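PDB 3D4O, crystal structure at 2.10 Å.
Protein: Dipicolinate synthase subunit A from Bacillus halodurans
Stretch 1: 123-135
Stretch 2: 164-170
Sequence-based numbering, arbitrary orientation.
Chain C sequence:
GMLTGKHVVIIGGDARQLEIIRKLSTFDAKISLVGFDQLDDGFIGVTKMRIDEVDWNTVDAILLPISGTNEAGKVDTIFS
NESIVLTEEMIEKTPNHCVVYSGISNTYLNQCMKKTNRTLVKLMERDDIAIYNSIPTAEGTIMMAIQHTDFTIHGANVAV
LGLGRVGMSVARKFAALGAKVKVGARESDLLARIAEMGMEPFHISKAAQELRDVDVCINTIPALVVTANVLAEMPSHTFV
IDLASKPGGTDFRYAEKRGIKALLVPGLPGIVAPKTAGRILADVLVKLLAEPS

Stretch 1, residues 123-135: LMERDDIAIYNSI
Stretch 2 (164-170) GRVGMSV

Two helices of one chain pack side by side, and the contact is built round Arg165, Ser134 and Ser169. Stretch 1 opens with a 3-10 segment, 123-125. Arg126 follows at the N-cap position with phi/psi -87/115°, and the helix runs from Asp127 through Ile135 and beyond. Stretch 2 starts at Gly164, with phi/psi -80/-159°, and is helical by Gly167, continuing past Val170. The helix axes run in roughly the same direction, 31° apart with a signed crossing angle of -31°. Their closest approach is 8.7 Å. The register is set by two CA pairs: Ile131 CA to Arg165 CA is 5.7 Å, and Ser134 CA to Val166 CA is 5.0 Å. Together the stretches bury 381 Å².

Arg165 supplies the largest share, 136 Å². Its CA-to-CB bond points toward stretch 1. Its rotamer is m, t, m, with chi angles -60°, 162° and -48° and chi4 at 175°. This long side chain carries the guanidinium back to the start of the partner helix. There NH1 of Arg165 donates to OD1 of Asp127 at 2.8 Å, a hydrogen bond within a salt bridge. Asp127 has chi1 -65° (m) and chi2 -36°. Its CA-to-CB bond points sideways, but the carboxylate end comes nearer, lying at the guanidinium edge. NH1 and NH2 of Arg165 also make weak hydrogen bonds to O of Met124, at 3.1 and 3.4 Å. An arginine suits this place because it can serve a carboxylate and a backbone carbonyl together.

Ala130 points toward stretch 2 and lies over one face of the guanidinium, with its CB 3.3 Å from NH1 of Arg165. Its methyl group packs against the flat face of the planar group. Ile131, rotamer m, t, packs beside the start of the arginine side chain, and its CG1 is 4.1 Å from CB of Arg165.

Ser134 is buried, and 72 Å² of it is covered by stretch 2. It points toward stretch 2 with chi1 70° (p). OG of Ser134 donates to O of Ile131 in its own helix at 2.6 Å. CB of Ser134 lies 3.7 Å from O of Arg165 and 3.9 Å from CA of Val166. The side chain is short, and the backbones are close here. Val166, chi1 174° (t), points sideways and adds a nonpolar contact, its CG2 4.4 Å from CB of Ser134.

Ser169 points toward stretch 1 with chi1 -62° (m), and 40 Å² of it is covered by stretch 1. Its OG is 2.5 Å from OG of Ser134, a very short separation between two hydroxyls. OG of Ser169 also lies 3.4 Å from O of Arg165, so the course of its proton is left open. Two serines suit this place because each brings a polar group on a short side chain.

Gly167 makes no contact, and a CB there would point away from stretch 1.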

# COMPACT_ATOMS: atom_id res chain seq x y z
N LEU C 123 18.42 19.18 7.68
CA LEU C 123 17.65 19.49 6.48
C LEU C 123 16.15 19.41 6.69
O LEU C 123 15.39 20.11 6.00
CB LEU C 123 18.05 18.60 5.29
CG LEU C 123 19.51 18.82 4.81
CD1 LEU C 123 19.85 17.88 3.64
CD2 LEU C 123 19.79 20.31 4.42
N MSE C 124 15.73 18.63 7.67
CA MSE C 124 14.28 18.45 7.90
C MSE C 124 13.65 19.63 8.62
O MSE C 124 12.44 19.70 8.75
CB MSE C 124 13.95 17.12 8.59
CG MSE C 124 14.25 15.92 7.69
SE MSE C 124 13.01 15.87 6.15
CE MSE C 124 11.52 15.33 7.25
N GLU C 125 14.47 20.57 9.04
CA GLU C 125 13.96 21.79 9.68
C GLU C 125 13.60 22.84 8.64
O GLU C 125 13.11 23.91 8.97
CB GLU C 125 14.95 22.39 10.67
CG GLU C 125 14.98 21.57 11.92
CD GLU C 125 15.95 22.09 12.95
OE1 GLU C 125 16.68 23.07 12.70
OE2 GLU C 125 15.97 21.48 14.02
N ARG C 126 13.91 22.54 7.38
CA ARG C 126 13.56 23.48 6.32
C ARG C 126 12.15 23.09 5.93
O ARG C 126 11.91 22.00 5.43
CB ARG C 126 14.49 23.40 5.13
CG ARG C 126 15.98 23.51 5.47
CD ARG C 126 16.74 24.27 4.38
NE ARG C 126 16.09 24.09 3.09
CZ ARG C 126 16.45 24.70 1.97
NH1 ARG C 126 17.46 25.57 1.98
NH2 ARG C 126 15.77 24.44 0.85
N ASP C 127 11.20 23.98 6.16
CA ASP C 127 9.80 23.60 5.96
C ASP C 127 9.54 23.13 4.56
O ASP C 127 8.77 22.20 4.34
CB ASP C 127 8.83 24.70 6.38
CG ASP C 127 8.89 24.98 7.87
OD1 ASP C 127 9.09 24.02 8.66
OD2 ASP C 127 8.79 26.17 8.25
N ASP C 128 10.24 23.73 3.61
CA ASP C 128 10.03 23.34 2.21
C ASP C 128 10.43 21.90 1.96
O ASP C 128 9.68 21.12 1.33
CB ASP C 128 10.68 24.29 1.18
CG ASP C 128 12.19 24.44 1.33
OD1 ASP C 128 12.80 24.14 2.39
OD2 ASP C 128 12.76 24.95 0.36
N ILE C 129 11.59 21.53 2.47
CA ILE C 129 12.10 20.18 2.28
C ILE C 129 11.19 19.21 3.02
O ILE C 129 10.78 18.17 2.51
CB ILE C 129 13.55 20.02 2.78
CG1 ILE C 129 14.52 20.89 1.98
CG2 ILE C 129 13.99 18.56 2.70
CD1 ILE C 129 14.46 20.62 0.48
N ALA C 130 10.83 19.60 4.23
CA ALA C 130 9.95 18.77 5.08
C ALA C 130 8.62 18.53 4.35
O ALA C 130 8.11 17.43 4.29
CB ALA C 130 9.73 19.44 6.45
N ILE C 131 8.07 19.59 3.75
CA ILE C 131 6.80 19.49 3.01
C ILE C 131 6.94 18.59 1.78
O ILE C 131 6.12 17.70 1.55
CB ILE C 131 6.21 20.86 2.67
CG1 ILE C 131 5.63 21.49 3.93
CG2 ILE C 131 5.08 20.72 1.62
CD1 ILE C 131 5.29 22.99 3.81
N TYR C 132 8.01 18.77 1.01
CA TYR C 132 8.21 17.91 -0.16
C TYR C 132 8.31 16.45 0.28
O TYR C 132 7.81 15.53 -0.37
CB TYR C 132 9.45 18.30 -1.00
CG TYR C 132 9.22 19.54 -1.80
CD1 TYR C 132 8.23 19.59 -2.77
CD2 TYR C 132 9.99 20.66 -1.60
CE1 TYR C 132 8.01 20.74 -3.50
CE2 TYR C 132 9.77 21.80 -2.32
CZ TYR C 132 8.79 21.84 -3.25
OH TYR C 132 8.61 23.01 -3.94
N ASN C 133 8.94 16.26 1.42
CA ASN C 133 9.25 14.90 1.90
C ASN C 133 8.00 14.21 2.49
O ASN C 133 7.96 12.98 2.61
CB ASN C 133 10.41 14.97 2.91
CG ASN C 133 10.89 13.62 3.36
OD1 ASN C 133 11.48 12.85 2.58
ND2 ASN C 133 10.69 13.33 4.64
N SER C 134 7.01 15.03 2.84
CA SER C 134 5.73 14.54 3.38
C SER C 134 4.96 13.79 2.31
O SER C 134 4.10 12.96 2.63
CB SER C 134 4.80 15.64 3.92
OG SER C 134 4.25 16.46 2.89
N ILE C 135 5.28 14.06 1.04
CA ILE C 135 4.56 13.42 -0.08
C ILE C 135 4.90 11.91 -0.16
O ILE C 135 4.02 11.06 -0.05
CB ILE C 135 4.78 14.14 -1.41
CG1 ILE C 135 4.21 15.57 -1.29
CG2 ILE C 135 4.07 13.41 -2.55
CD1 ILE C 135 4.50 16.45 -2.48
N GLY C 164 0.55 19.14 11.48
CA GLY C 164 1.80 19.77 11.08
C GLY C 164 2.08 19.50 9.61
O GLY C 164 1.18 19.11 8.83
N ARG C 165 3.34 19.64 9.24
CA ARG C 165 3.76 19.52 7.83
C ARG C 165 3.44 18.16 7.26
O ARG C 165 3.03 18.03 6.11
CB ARG C 165 5.25 19.88 7.65
CG ARG C 165 5.59 21.33 8.10
CD ARG C 165 7.07 21.59 8.36
NE ARG C 165 7.67 20.56 9.21
CZ ARG C 165 8.97 20.48 9.50
NH1 ARG C 165 9.82 21.39 9.05
NH2 ARG C 165 9.41 19.49 10.25
N VAL C 166 3.57 17.13 8.08
CA VAL C 166 3.33 15.80 7.56
C VAL C 166 1.86 15.40 7.64
O VAL C 166 1.27 14.80 6.72
CB VAL C 166 4.13 14.77 8.32
CG1 VAL C 166 3.75 13.35 7.84
CG2 VAL C 166 5.67 15.06 8.16
N GLY C 167 1.31 15.72 8.79
CA GLY C 167 -0.05 15.36 9.15
C GLY C 167 -1.00 15.91 8.14
O GLY C 167 -1.96 15.27 7.78
N MSE C 168 -0.72 17.12 7.67
CA MSE C 168 -1.58 17.75 6.69
C MSE C 168 -1.58 16.98 5.36
O MSE C 168 -2.61 16.87 4.70
CB MSE C 168 -1.19 19.20 6.46
CG MSE C 168 -1.85 19.75 5.22
SE MSE C 168 -1.95 21.64 5.23
CE MSE C 168 -2.99 21.53 6.82
N SER C 169 -0.43 16.44 4.99
CA SER C 169 -0.29 15.69 3.72
C SER C 169 -0.89 14.30 3.81
O SER C 169 -1.46 13.77 2.86
CB SER C 169 1.19 15.51 3.37
OG SER C 169 1.79 16.77 3.18
N VAL C 170 -0.73 13.74 4.99
CA VAL C 170 -1.17 12.38 5.29
C VAL C 170 -2.68 12.33 5.35
O VAL C 170 -3.33 11.51 4.72
CB VAL C 170 -0.54 11.83 6.58
CG1 VAL C 170 -1.31 10.61 7.12
CG2 VAL C 170 0.96 11.51 6.34